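Local coordinates for envelope glycoprotein (Thogoto virus, PDB 5XEA) that probably attaches the virus to its host-cell receptor and then drives fusion of the viral and host membranes, at residues Arg47-Tyr53 / Asn67-Tyr73; Pro148-Asn152 / Arg414-Glu420; Glu173-Gly177 / Asp193-Ile197. All coordinates share one frame; numbering follows the deposited sequence.

How the interactions relate
All three contacts draw on one branched antiparallel sheet. Along the chain, interaction 1 (47-53 with 67-73) closes first; interaction 2 (148-152 with 414-420) then opens, and interaction 3 (173-177 with 193-197) is nested inside its long loop. Interaction 1 sits apart, its centre about 33 Å from that of interaction 2 and 37 Å from that of interaction 3, though strands 40-56 and 133-156 are neighbours in the sheet. Interactions 2 and 3 lie about 17 Å apart, centre to centre, and touch where F151 CZ meets F195 CZ at 3.3 Å. Interactions 1 and 2 also reach other subunits, so the sheet is tied into the trimer at two separate places.

Interaction 1 of 3, residues Arg47-Tyr53 / Asn67-Tyr73; sequences RTAWVAY and NARLLHY
The axes of strands 47-53 and 67-72 approach to 4.5 Å and run antiparallel at 175°, with A49-L71, V51-R69 and Y53-N67 as hydrogen-bonded pairs. They are the two arms of a beta hairpin, whose first arm also pairs with strand 133-156 on its other flank. V51 and R69 are joined in both directions, N to O each way.

At one end the pairing carries on into side chains. The guanidinium of R47 comes edge-on to the backbone of Y73: NE donates in the carbonyl plane to Y73 O at 2.8 Å, and NH2 adds a weak bond to the same oxygen. NH1 has a salt bridge to E79, so R47 joins the end of the hairpin to helix 77-86.

T48, W50 and A52 share one face with A68, L70 and H72. There the T48 hydroxyl OG1 hydrogen-bonds to ND1 at the ring edge of H72, 2.8 Å away. The indole of W50 reaches across to the second strand: CE3 lies 3.7 Å from L70 CD2, CZ2 is 3.6 Å from A68 CB, and one face rests over R69 N. Its NE1 bonds to R125 O, while Y439 of the second subunit meets the ring edge-to-face, making this face part of the trimer contact.

On the other face R69 lies alongside V51. Its chi1 of 71° tucks CG over its own backbone, and a bend at chi2 brings the guanidinium over V51, whose CG1 is 3.6 Å from R69 NH1. N67 ND2 lies over the opposite face of the guanidinium. N67 O takes two donors, one from each face of its carbonyl plane: Y53 N, and R69 NH1 at 2.9 Å.

Interaction 2 of 3, residues Pro148-Asn152 / Arg414-Glu420; sequences PVFFN and RGTVQSE
F150 inserts its ring into the turn formed by 414-420, which leads into helix 421-437 with E420 at the N-cap position. This places part of the long, interrupted strand 133-156 against the loop that starts that helix. The ring gets there because CG lies between the backbone N and the carbonyl carbon (chi1 62°), a setting that directs it into the turn.

R414 lies along one face: its CB sits 3.9 Å from the ring centroid, almost on the ring normal, in a CH-pi contact. V417 CG2 comes in obliquely, 3.8 Å from F150 CZ. Beyond CB, the arginine bends at chi3 (-68°) and brings its guanidinium past F150 CD1, with the two planes 36° apart. Both terminal nitrogens then converge end-on on one atom, N152 OD1, at 2.8 Å from R414 NH2 and 3.0 Å from R414 NH1. NH1 also makes a weak bond to F151 O. D283 of the third subunit forms a salt bridge with R414 NH2, which probably balances the arginine's charge and ties this turn into the trimer.

E420 reaches back, extended beyond CG, and OE2 accepts from F150 N at 2.9 Å through its syn lone pair. Its OE1 takes a bond from a water that also donates to F150 O at 2.7 Å, and this water's oxygen lies 3.4 Å above the ring's centre, on the face opposite R414 CB.

Interaction 3 of 3, residues Glu173-Gly177 / Asp193-Ile197; sequences EHSAG and DNFEI
With chi1 at 56°, H174 folds its imidazole back over its own main chain, while D193 at chi1 -59° swings its carboxylate away from its carbonyl carbon. The two side chains thus come from opposite directions, and the carboxylate reaches the edge of the imidazole, the planes only 17° apart. The atom that meets it is a carbon: H174 CE1 lies 3.1 Å from D193 OD2, so the pair is a close edge contact of ring carbon with carboxylate oxygen, not a hydrogen bond.

The ring nitrogens are used otherwise. ND1 donates to S175 O at 2.9 Å, from above the carbonyl plane, and NE2 bonds to T164 OG1 on the adjoining strand 159-165 and, weakly, to E40 OE2; together these fix the rotation of the ring. D193 OD1 also lies close to E40 OE2, and the nearness of two carboxylates would be expected to raise the proton affinity of one.

Two residues after H174, A176 packs against 193-197. Its O is 3.3 Å from D193 CB, and its CB makes looser apolar contacts with F195 CE1 (4.3 Å) and I197 CG1 (4.5 Å).

An ST turn, in which S175 OG accepts from G177 N at 3.0 Å, shapes the chain where it leaves strand 171-174. The contact packs that strand end against the loop connecting strand 187-192 of the branched sheet to strand 197-209 of the six-stranded antiparallel sheet.

Interaction 1 of 3, residues Arg47-Tyr53 / Asn67-Tyr73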
ATOM      1  N   ARG B  47       2.497  18.311  29.838  1.00 36.85           N
ATOM      2  CA  ARG B  47       2.469  19.543  30.619  1.00 34.85           C
ATOM      3  C   ARG B  47       3.897  20.030  30.785  1.00 35.97           C
ATOM      4  O   ARG B  47       4.777  19.253  31.177  1.00 32.68           O
ATOM      5  CB  ARG B  47       1.814  19.320  31.981  1.00 33.98           C
ATOM      6  CG  ARG B  47       1.837  20.543  32.919  1.00 40.34           C
ATOM      7  CD  ARG B  47       0.943  20.245  34.113  1.00 36.84           C
ATOM      8  NE  ARG B  47       1.443  19.092  34.849  1.00 41.26           N
ATOM      9  CZ  ARG B  47       0.775  18.446  35.796  1.00 42.82           C
ATOM     10  NH1 ARG B  47      -0.442  18.842  36.148  1.00 39.96           N
ATOM     11  NH2 ARG B  47       1.344  17.407  36.399  1.00 40.97           N
ATOM     12  N   THR B  48       4.114  21.305  30.500  1.00 35.30           N
ATOM     13  CA  THR B  48       5.434  21.916  30.612  1.00 31.67           C
ATOM     14  C   THR B  48       5.264  23.349  31.092  1.00 35.84           C
ATOM     15  O   THR B  48       4.262  24.012  30.788  1.00 32.34           O
ATOM     16  CB  THR B  48       6.167  21.845  29.246  1.00 41.92           C
ATOM     17  OG1 THR B  48       6.499  20.480  28.959  1.00 35.35           O
ATOM     18  CG2 THR B  48       7.419  22.674  29.221  1.00 33.74           C
ATOM     19  N   ALA B  49       6.250  23.827  31.851  1.00 34.95           N
ATOM     20  CA  ALA B  49       6.308  25.222  32.264  1.00 33.16           C
ATOM     21  C   ALA B  49       7.481  25.917  31.577  1.00 32.33           C
ATOM     22  O   ALA B  49       8.542  25.315  31.391  1.00 32.78           O
ATOM     23  CB  ALA B  49       6.443  25.340  33.791  1.00 30.57           C
ATOM     24  N   TRP B  50       7.269  27.158  31.156  1.00 32.11           N
ATOM     25  CA  TRP B  50       8.350  28.092  30.833  1.00 33.99           C
ATOM     26  C   TRP B  50       8.602  28.944  32.065  1.00 34.07           C
ATOM     27  O   TRP B  50       7.687  29.617  32.543  1.00 33.15           O
ATOM     28  CB  TRP B  50       8.005  28.995  29.644  1.00 29.89           C
ATOM     29  CG  TRP B  50       9.016  30.080  29.349  1.00 33.43           C
ATOM     30  CD1 TRP B  50       8.879  31.420  29.599  1.00 34.37           C
ATOM     31  CD2 TRP B  50      10.320  29.918  28.761  1.00 37.07           C
ATOM     32  NE1 TRP B  50      10.012  32.097  29.200  1.00 39.02           N
ATOM     33  CE2 TRP B  50      10.909  31.198  28.683  1.00 33.70           C
ATOM     34  CE3 TRP B  50      11.041  28.814  28.291  1.00 36.11           C
ATOM     35  CZ2 TRP B  50      12.187  31.412  28.144  1.00 36.69           C
ATOM     36  CZ3 TRP B  50      12.320  29.023  27.765  1.00 34.49           C
ATOM     37  CH2 TRP B  50      12.878  30.322  27.697  1.00 34.77           C
ATOM     38  N   VAL B  51       9.827  28.898  32.583  1.00 39.56           N
ATOM     39  CA  VAL B  51      10.209  29.664  33.767  1.00 35.44           C
ATOM     40  C   VAL B  51      11.431  30.512  33.422  1.00 33.31           C
ATOM     41  O   VAL B  51      12.499  29.966  33.112  1.00 35.74           O
ATOM     42  CB  VAL B  51      10.500  28.751  34.975  1.00 34.95           C
ATOM     43  CG1 VAL B  51      10.861  29.581  36.205  1.00 36.97           C
ATOM     44  CG2 VAL B  51       9.286  27.853  35.271  1.00 44.40           C
ATOM     45  N   ALA B  52      11.275  31.836  33.462  1.00 32.61           N
ATOM     46  CA  ALA B  52      12.369  32.782  33.228  1.00 33.07           C
ATOM     47  C   ALA B  52      12.561  33.651  34.470  1.00 36.28           C
ATOM     48  O   ALA B  52      11.734  34.522  34.765  1.00 38.32           O
ATOM     49  CB  ALA B  52      12.107  33.654  31.995  1.00 35.32           C
ATOM     50  N   TYR B  53      13.661  33.430  35.171  1.00 39.56           N
ATOM     51  CA  TYR B  53      14.038  34.203  36.351  1.00 34.57           C
ATOM     52  C   TYR B  53      15.251  35.058  35.989  1.00 39.76           C
ATOM     53  O   TYR B  53      16.336  34.531  35.732  1.00 38.68           O
ATOM     54  CB  TYR B  53      14.345  33.258  37.505  1.00 38.69           C
ATOM     55  CG  TYR B  53      14.698  33.933  38.815  1.00 37.84           C
ATOM     56  CD1 TYR B  53      13.740  34.635  39.537  1.00 39.99           C
ATOM     57  CD2 TYR B  53      15.986  33.844  39.346  1.00 39.11           C
ATOM     58  CE1 TYR B  53      14.055  35.241  40.758  1.00 43.08           C
ATOM     59  CE2 TYR B  53      16.310  34.451  40.568  1.00 39.81           C
ATOM     60  CZ  TYR B  53      15.337  35.138  41.266  1.00 41.22           C
ATOM     61  OH  TYR B  53      15.640  35.734  42.471  1.00 42.87           O
ATOM     62  N   ASN B  67      17.965  33.019  33.859  1.00 41.68           N
ATOM     63  CA  ASN B  67      17.850  31.564  33.897  1.00 39.45           C
ATOM     64  C   ASN B  67      16.451  31.252  33.375  1.00 36.62           C
ATOM     65  O   ASN B  67      15.480  31.241  34.135  1.00 36.79           O
ATOM     66  CB  ASN B  67      18.059  31.018  35.287  1.00 41.04           C
ATOM     67  CG  ASN B  67      17.928  29.521  35.339  1.00 45.50           C
ATOM     68  OD1 ASN B  67      18.102  28.836  34.332  1.00 48.34           O
ATOM     69  ND2 ASN B  67      17.603  29.000  36.513  1.00 51.29           N
ATOM     70  N   ALA B  68      16.356  31.025  32.063  1.00 33.92           N
ATOM     71  CA  ALA B  68      15.092  30.891  31.341  1.00 37.43           C
ATOM     72  C   ALA B  68      15.092  29.544  30.644  1.00 38.44           C
ATOM     73  O   ALA B  68      15.987  29.270  29.837  1.00 39.57           O
ATOM     74  CB  ALA B  68      14.928  32.026  30.315  1.00 32.59           C
ATOM     75  N   ARG B  69      14.102  28.705  30.949  1.00 37.24           N
ATOM     76  CA  ARG B  69      14.142  27.332  30.469  1.00 37.68           C
ATOM     77  C   ARG B  69      12.761  26.718  30.588  1.00 35.28           C
ATOM     78  O   ARG B  69      11.896  27.219  31.314  1.00 31.79           O
ATOM     79  CB  ARG B  69      15.162  26.486  31.249  1.00 37.48           C
ATOM     80  CG  ARG B  69      14.774  26.160  32.687  1.00 32.89           C
ATOM     81  CD  ARG B  69      14.917  27.357  33.616  1.00 38.08           C
ATOM     82  NE  ARG B  69      14.748  26.998  35.019  1.00 40.85           N
ATOM     83  CZ  ARG B  69      14.517  27.860  36.013  1.00 40.74           C
ATOM     84  NH1 ARG B  69      14.405  29.174  35.787  1.00 35.25           N
ATOM     85  NH2 ARG B  69      14.397  27.395  37.250  1.00 41.12           N
ATOM     86  N   LEU B  70      12.568  25.620  29.856  1.00 35.17           N
ATOM     87  CA  LEU B  70      11.366  24.812  29.961  1.00 34.46           C
ATOM     88  C   LEU B  70      11.572  23.758  31.033  1.00 40.45           C
ATOM     89  O   LEU B  70      12.646  23.158  31.127  1.00 43.92           O
ATOM     90  CB  LEU B  70      11.049  24.124  28.625  1.00 30.88           C
ATOM     91  CG  LEU B  70      10.703  25.030  27.451  1.00 37.88           C
ATOM     92  CD1 LEU B  70      10.826  24.249  26.121  1.00 36.14           C
ATOM     93  CD2 LEU B  70       9.293  25.653  27.647  1.00 29.15           C
ATOM     94  N   LEU B  71      10.526  23.508  31.816  1.00 35.48           N
ATOM     95  CA  LEU B  71      10.553  22.482  32.852  1.00 41.06           C
ATOM     96  C   LEU B  71       9.370  21.552  32.639  1.00 33.95           C
ATOM     97  O   LEU B  71       8.224  22.008  32.612  1.00 42.55           O
ATOM     98  CB  LEU B  71      10.498  23.124  34.247  1.00 33.65           C
ATOM     99  CG  LEU B  71      11.665  24.039  34.575  1.00 41.57           C
ATOM    100  CD1 LEU B  71      11.433  24.723  35.913  1.00 37.00           C
ATOM    101  CD2 LEU B  71      12.969  23.249  34.588  1.00 45.44           C
ATOM    102  N   HIS B  72       9.635  20.262  32.480  1.00 40.32           N
ATOM    103  CA  HIS B  72       8.567  19.304  32.193  1.00 40.22           C
ATOM    104  C   HIS B  72       7.905  18.813  33.475  1.00 39.22           C
ATOM    105  O   HIS B  72       8.594  18.483  34.441  1.00 37.96           O
ATOM    106  CB  HIS B  72       9.121  18.126  31.412  1.00 33.59           C
ATOM    107  CG  HIS B  72       9.721  18.524  30.106  1.00 41.36           C
ATOM    108  ND1 HIS B  72       9.069  19.356  29.219  1.00 33.29           N
ATOM    109  CD2 HIS B  72      10.919  18.229  29.545  1.00 45.82           C
ATOM    110  CE1 HIS B  72       9.836  19.545  28.159  1.00 46.81           C
ATOM    111  NE2 HIS B  72      10.961  18.868  28.329  1.00 53.60           N
ATOM    112  N   TYR B  73       6.570  18.771  33.480  1.00 39.11           N
ATOM    113  CA  TYR B  73       5.790  18.219  34.590  1.00 37.23           C
ATOM    114  C   TYR B  73       4.778  17.214  34.050  1.00 38.69           C
ATOM    115  O   TYR B  73       3.564  17.428  34.144  1.00 41.58           O
ATOM    116  CB  TYR B  73       5.068  19.317  35.374  1.00 37.00           C
ATOM    117  CG  TYR B  73       5.984  20.296  36.069  1.00 45.60           C
ATOM    118  CD1 TYR B  73       6.288  20.158  37.423  1.00 44.42           C
ATOM    119  CD2 TYR B  73       6.536  21.372  35.374  1.00 37.50           C
ATOM    120  CE1 TYR B  73       7.126  21.061  38.065  1.00 46.34           C
ATOM    121  CE2 TYR B  73       7.374  22.255  35.996  1.00 33.67           C
ATOM    122  CZ  TYR B  73       7.668  22.105  37.346  1.00 47.61           C
ATOM    123  OH  TYR B  73       8.505  23.011  37.967  1.00 54.25           O
TER

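Interaction 2 of 3, residues Pro148-Asn152 / Arg414-Glu420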
ATOM      1  N   PRO B 148      -8.567   5.899  20.205  1.00 47.53           N
ATOM      2  CA  PRO B 148      -8.416   4.467  19.943  1.00 43.41           C
ATOM      3  C   PRO B 148      -7.238   4.209  19.014  1.00 45.47           C
ATOM      4  O   PRO B 148      -7.064   4.884  17.997  1.00 41.71           O
ATOM      5  CB  PRO B 148      -9.745   4.097  19.275  1.00 47.59           C
ATOM      6  CG  PRO B 148     -10.146   5.335  18.563  1.00 53.56           C
ATOM      7  CD  PRO B 148      -9.676   6.492  19.432  1.00 49.42           C
ATOM      8  N   VAL B 149      -6.430   3.209  19.363  1.00 44.22           N
ATOM      9  CA  VAL B 149      -5.336   2.759  18.514  1.00 43.20           C
ATOM     10  C   VAL B 149      -5.465   1.254  18.294  1.00 45.82           C
ATOM     11  O   VAL B 149      -5.819   0.511  19.219  1.00 40.90           O
ATOM     12  CB  VAL B 149      -3.963   3.110  19.119  1.00 40.61           C
ATOM     13  CG1 VAL B 149      -3.760   4.670  19.214  1.00 36.87           C
ATOM     14  CG2 VAL B 149      -3.799   2.438  20.461  1.00 39.70           C
ATOM     15  N   PHE B 150      -5.182   0.802  17.072  1.00 47.08           N
ATOM     16  CA  PHE B 150      -5.258  -0.633  16.817  1.00 48.72           C
ATOM     17  C   PHE B 150      -4.073  -1.338  17.471  1.00 50.91           C
ATOM     18  O   PHE B 150      -3.096  -0.709  17.897  1.00 43.66           O
ATOM     19  CB  PHE B 150      -5.303  -0.944  15.310  1.00 33.50           C
ATOM     20  CG  PHE B 150      -4.069  -0.492  14.537  1.00 34.94           C
ATOM     21  CD1 PHE B 150      -2.941  -1.296  14.456  1.00 34.81           C
ATOM     22  CD2 PHE B 150      -4.067   0.720  13.865  1.00 38.50           C
ATOM     23  CE1 PHE B 150      -1.828  -0.877  13.734  1.00 32.86           C
ATOM     24  CE2 PHE B 150      -2.977   1.136  13.143  1.00 35.28           C
ATOM     25  CZ  PHE B 150      -1.856   0.346  13.073  1.00 39.65           C
ATOM     26  N   PHE B 151      -4.162  -2.666  17.552  1.00 45.09           N
ATOM     27  CA  PHE B 151      -3.136  -3.448  18.224  1.00 40.42           C
ATOM     28  C   PHE B 151      -3.050  -4.810  17.550  1.00 51.02           C
ATOM     29  O   PHE B 151      -3.835  -5.129  16.658  1.00 40.61           O
ATOM     30  CB  PHE B 151      -3.441  -3.580  19.725  1.00 38.48           C
ATOM     31  CG  PHE B 151      -4.740  -4.305  20.018  1.00 44.55           C
ATOM     32  CD1 PHE B 151      -4.760  -5.678  20.197  1.00 43.10           C
ATOM     33  CD2 PHE B 151      -5.936  -3.611  20.082  1.00 49.22           C
ATOM     34  CE1 PHE B 151      -5.961  -6.350  20.450  1.00 45.73           C
ATOM     35  CE2 PHE B 151      -7.129  -4.257  20.327  1.00 49.53           C
ATOM     36  CZ  PHE B 151      -7.145  -5.637  20.508  1.00 52.33           C
ATOM     37  N   ASN B 152      -2.052  -5.593  17.960  1.00 41.41           N
ATOM     38  CA  ASN B 152      -1.929  -6.991  17.587  1.00 41.18           C
ATOM     39  C   ASN B 152      -2.080  -7.858  18.830  1.00 42.55           C
ATOM     40  O   ASN B 152      -1.944  -7.381  19.961  1.00 39.95           O
ATOM     41  CB  ASN B 152      -0.572  -7.296  16.939  1.00 40.01           C
ATOM     42  CG  ASN B 152      -0.461  -6.760  15.521  1.00 37.60           C
ATOM     43  OD1 ASN B 152      -1.462  -6.596  14.810  1.00 36.13           O
ATOM     44  ND2 ASN B 152       0.769  -6.497  15.097  1.00 39.89           N
ATOM     45  N   ARG B 414      -5.314  -1.092   8.090  1.00 41.74           N
ATOM     46  CA  ARG B 414      -5.239  -0.343   9.332  1.00 36.75           C
ATOM     47  C   ARG B 414      -4.430   0.946   9.234  1.00 43.27           C
ATOM     48  O   ARG B 414      -4.624   1.818  10.077  1.00 39.08           O
ATOM     49  CB  ARG B 414      -4.655  -1.225  10.452  1.00 36.36           C
ATOM     50  CG  ARG B 414      -5.481  -2.519  10.720  1.00 38.86           C
ATOM     51  CD  ARG B 414      -4.988  -3.280  11.949  1.00 42.69           C
ATOM     52  NE  ARG B 414      -3.664  -3.862  11.761  1.00 37.17           N
ATOM     53  CZ  ARG B 414      -3.036  -4.555  12.696  1.00 36.52           C
ATOM     54  NH1 ARG B 414      -3.631  -4.737  13.855  1.00 38.60           N
ATOM     55  NH2 ARG B 414      -1.826  -5.051  12.482  1.00 38.01           N
ATOM     56  N   GLY B 415      -3.550   1.086   8.244  1.00 40.20           N
ATOM     57  CA  GLY B 415      -2.701   2.255   8.129  1.00 36.60           C
ATOM     58  C   GLY B 415      -1.520   2.188   9.082  1.00 39.09           C
ATOM     59  O   GLY B 415      -1.436   1.318   9.949  1.00 37.36           O
ATOM     60  N   THR B 416      -0.583   3.137   8.932  1.00 37.81           N
ATOM     61  CA  THR B 416       0.553   3.143   9.833  1.00 36.04           C
ATOM     62  C   THR B 416       0.121   3.637  11.208  1.00 38.07           C
ATOM     63  O   THR B 416      -0.818   4.427  11.351  1.00 35.67           O
ATOM     64  CB  THR B 416       1.707   4.035   9.314  1.00 37.66           C
ATOM     65  OG1 THR B 416       1.225   5.366   9.113  1.00 34.61           O
ATOM     66  CG2 THR B 416       2.293   3.503   8.019  1.00 34.98           C
ATOM     67  N   VAL B 417       0.840   3.160  12.225  1.00 35.37           N
ATOM     68  CA  VAL B 417       0.643   3.627  13.596  1.00 38.64           C
ATOM     69  C   VAL B 417       0.749   5.151  13.664  1.00 41.86           C
ATOM     70  O   VAL B 417      -0.103   5.827  14.271  1.00 35.99           O
ATOM     71  CB  VAL B 417       1.660   2.935  14.530  1.00 41.19           C
ATOM     72  CG1 VAL B 417       1.555   3.452  15.937  1.00 43.59           C
ATOM     73  CG2 VAL B 417       1.447   1.410  14.513  1.00 34.79           C
ATOM     74  N   GLN B 418       1.782   5.721  13.014  1.00 38.74           N
ATOM     75  CA  GLN B 418       1.983   7.174  13.058  1.00 45.08           C
ATOM     76  C   GLN B 418       0.801   7.928  12.475  1.00 47.31           C
ATOM     77  O   GLN B 418       0.604   9.094  12.813  1.00 42.28           O
ATOM     78  CB  GLN B 418       3.247   7.611  12.294  1.00 40.08           C
ATOM     79  CG  GLN B 418       4.496   6.793  12.568  1.00 44.09           C
ATOM     80  CD  GLN B 418       4.599   5.555  11.668  1.00 43.74           C
ATOM     81  OE1 GLN B 418       3.823   4.620  11.809  1.00 37.81           O
ATOM     82  NE2 GLN B 418       5.567   5.550  10.759  1.00 42.54           N
ATOM     83  N   SER B 419       0.024   7.297  11.589  1.00 41.14           N
ATOM     84  CA  SER B 419      -1.147   7.952  11.019  1.00 42.25           C
ATOM     85  C   SER B 419      -2.270   8.116  12.035  1.00 42.60           C
ATOM     86  O   SER B 419      -3.184   8.911  11.802  1.00 41.26           O
ATOM     87  CB  SER B 419      -1.692   7.156   9.823  1.00 54.40           C
ATOM     88  OG  SER B 419      -0.932   7.346   8.649  1.00 55.24           O
ATOM     89  N   GLU B 420      -2.241   7.375  13.136  1.00 36.94           N
ATOM     90  CA  GLU B 420      -3.364   7.422  14.062  1.00 40.81           C
ATOM     91  C   GLU B 420      -3.365   8.726  14.849  1.00 37.87           C
ATOM     92  O   GLU B 420      -2.316   9.250  15.207  1.00 37.54           O
ATOM     93  CB  GLU B 420      -3.309   6.241  15.012  1.00 37.54           C
ATOM     94  CG  GLU B 420      -3.460   4.913  14.289  1.00 38.78           C
ATOM     95  CD  GLU B 420      -3.253   3.776  15.224  1.00 46.02           C
ATOM     96  OE1 GLU B 420      -2.075   3.490  15.543  1.00 50.67           O
ATOM     97  OE2 GLU B 420      -4.271   3.196  15.654  1.00 44.37           O
TER
HETATM   98  O   HOH W   1      -1.786   1.309  16.735  1.00 37.44           O

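Interaction 3 of 3, residues Glu173-Gly177 / Asp193-Ile197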
ATOM      1  N   GLU B 173       4.392  -5.977  24.917  1.00 45.23           N
ATOM      2  CA  GLU B 173       3.462  -7.083  25.109  1.00 55.42           C
ATOM      3  C   GLU B 173       2.995  -7.123  26.559  1.00 60.68           C
ATOM      4  O   GLU B 173       3.808  -7.045  27.486  1.00 55.59           O
ATOM      5  CB  GLU B 173       4.098  -8.409  24.702  1.00 55.67           C
ATOM      6  CG  GLU B 173       4.045  -8.656  23.190  1.00 57.13           C
ATOM      7  CD  GLU B 173       4.966  -7.728  22.408  1.00 62.09           C
ATOM      8  OE1 GLU B 173       4.475  -6.953  21.556  1.00 58.16           O
ATOM      9  OE2 GLU B 173       6.186  -7.776  22.656  1.00 64.62           O
ATOM     10  N   HIS B 174       1.682  -7.204  26.749  1.00 58.66           N
ATOM     11  CA  HIS B 174       1.115  -7.186  28.086  1.00 51.29           C
ATOM     12  C   HIS B 174      -0.209  -7.935  28.082  1.00 55.16           C
ATOM     13  O   HIS B 174      -0.829  -8.140  27.034  1.00 54.70           O
ATOM     14  CB  HIS B 174       0.904  -5.760  28.582  1.00 49.40           C
ATOM     15  CG  HIS B 174       0.053  -4.933  27.673  1.00 56.65           C
ATOM     16  ND1 HIS B 174      -1.284  -4.705  27.908  1.00 56.75           N
ATOM     17  CD2 HIS B 174       0.349  -4.284  26.522  1.00 49.87           C
ATOM     18  CE1 HIS B 174      -1.776  -3.947  26.944  1.00 54.24           C
ATOM     19  NE2 HIS B 174      -0.806  -3.681  26.088  1.00 49.22           N
ATOM     20  N   SER B 175      -0.641  -8.333  29.275  1.00 48.62           N
ATOM     21  CA  SER B 175      -1.951  -8.948  29.399  1.00 56.65           C
ATOM     22  C   SER B 175      -3.038  -7.892  29.226  1.00 59.20           C
ATOM     23  O   SER B 175      -2.818  -6.700  29.439  1.00 66.03           O
ATOM     24  CB  SER B 175      -2.090  -9.644  30.749  1.00 54.99           C
ATOM     25  OG  SER B 175      -3.275  -9.213  31.387  1.00 75.64           O
ATOM     26  N   ALA B 176      -4.228  -8.337  28.829  1.00 60.45           N
ATOM     27  CA  ALA B 176      -5.316  -7.394  28.586  1.00 64.66           C
ATOM     28  C   ALA B 176      -5.766  -6.688  29.859  1.00 70.75           C
ATOM     29  O   ALA B 176      -6.359  -5.609  29.776  1.00 64.44           O
ATOM     30  CB  ALA B 176      -6.504  -8.109  27.931  1.00 66.03           C
ATOM     31  N   GLY B 177      -5.509  -7.272  31.029  1.00 60.15           N
ATOM     32  CA  GLY B 177      -5.845  -6.620  32.278  1.00 69.15           C
ATOM     33  C   GLY B 177      -4.777  -5.719  32.852  1.00 69.47           C
ATOM     34  O   GLY B 177      -5.052  -4.983  33.800  1.00 74.52           O
ATOM     35  N   ASP B 193      -6.972  -1.499  27.896  1.00 45.82           N
ATOM     36  CA  ASP B 193      -7.751  -2.466  27.114  1.00 56.34           C
ATOM     37  C   ASP B 193      -9.128  -2.629  27.748  1.00 55.09           C
ATOM     38  O   ASP B 193      -9.248  -3.166  28.852  1.00 56.85           O
ATOM     39  CB  ASP B 193      -7.043  -3.816  27.032  1.00 50.49           C
ATOM     40  CG  ASP B 193      -5.683  -3.709  26.402  1.00 59.47           C
ATOM     41  OD1 ASP B 193      -5.507  -2.805  25.559  1.00 67.91           O
ATOM     42  OD2 ASP B 193      -4.797  -4.518  26.745  1.00 62.20           O
ATOM     43  N   ASN B 194     -10.154  -2.148  27.061  1.00 50.23           N
ATOM     44  CA  ASN B 194     -11.541  -2.349  27.479  1.00 58.66           C
ATOM     45  C   ASN B 194     -12.167  -3.497  26.681  1.00 59.34           C
ATOM     46  O   ASN B 194     -13.166  -3.351  25.973  1.00 61.75           O
ATOM     47  CB  ASN B 194     -12.326  -1.050  27.326  1.00 54.70           C
ATOM     48  CG  ASN B 194     -11.768   0.077  28.191  1.00 71.94           C
ATOM     49  OD1 ASN B 194     -11.473  -0.111  29.374  1.00 69.14           O
ATOM     50  ND2 ASN B 194     -11.615   1.257  27.595  1.00 81.00           N
ATOM     51  N   PHE B 195     -11.527  -4.656  26.792  1.00 56.26           N
ATOM     52  CA  PHE B 195     -11.945  -5.862  26.091  1.00 57.21           C
ATOM     53  C   PHE B 195     -11.303  -7.050  26.786  1.00 59.63           C
ATOM     54  O   PHE B 195     -10.388  -6.901  27.600  1.00 61.20           O
ATOM     55  CB  PHE B 195     -11.570  -5.831  24.597  1.00 57.05           C
ATOM     56  CG  PHE B 195     -10.083  -5.635  24.325  1.00 61.64           C
ATOM     57  CD1 PHE B 195      -9.181  -6.684  24.473  1.00 54.40           C
ATOM     58  CD2 PHE B 195      -9.602  -4.402  23.881  1.00 55.51           C
ATOM     59  CE1 PHE B 195      -7.827  -6.503  24.215  1.00 55.97           C
ATOM     60  CE2 PHE B 195      -8.251  -4.211  23.619  1.00 52.17           C
ATOM     61  CZ  PHE B 195      -7.361  -5.260  23.788  1.00 48.47           C
ATOM     62  N   GLU B 196     -11.776  -8.238  26.436  1.00 56.57           N
ATOM     63  CA  GLU B 196     -11.205  -9.473  26.943  1.00 67.96           C
ATOM     64  C   GLU B 196     -10.761 -10.356  25.788  1.00 59.46           C
ATOM     65  O   GLU B 196     -11.311 -10.291  24.684  1.00 53.93           O
ATOM     66  CB  GLU B 196     -12.199 -10.222  27.826  1.00 78.75           C
ATOM     67  CG  GLU B 196     -12.423  -9.557  29.170  1.00 92.45           C
ATOM     68  CD  GLU B 196     -13.856  -9.677  29.640  1.00109.72           C
ATOM     69  OE1 GLU B 196     -14.768  -9.511  28.803  1.00117.86           O
ATOM     70  OE2 GLU B 196     -14.068  -9.944  30.842  1.00113.92           O
ATOM     71  N   ILE B 197      -9.736 -11.159  26.047  1.00 57.09           N
ATOM     72  CA  ILE B 197      -9.289 -12.156  25.087  1.00 49.61           C
ATOM     73  C   ILE B 197     -10.162 -13.391  25.266  1.00 59.63           C
ATOM     74  O   ILE B 197     -10.279 -13.923  26.374  1.00 65.89           O
ATOM     75  CB  ILE B 197      -7.799 -12.482  25.273  1.00 60.06           C
ATOM     76  CG1 ILE B 197      -6.946 -11.284  24.841  1.00 66.62           C
ATOM     77  CG2 ILE B 197      -7.423 -13.721  24.488  1.00 70.50           C
ATOM     78  CD1 ILE B 197      -5.465 -11.473  25.076  1.00 70.90           C
TER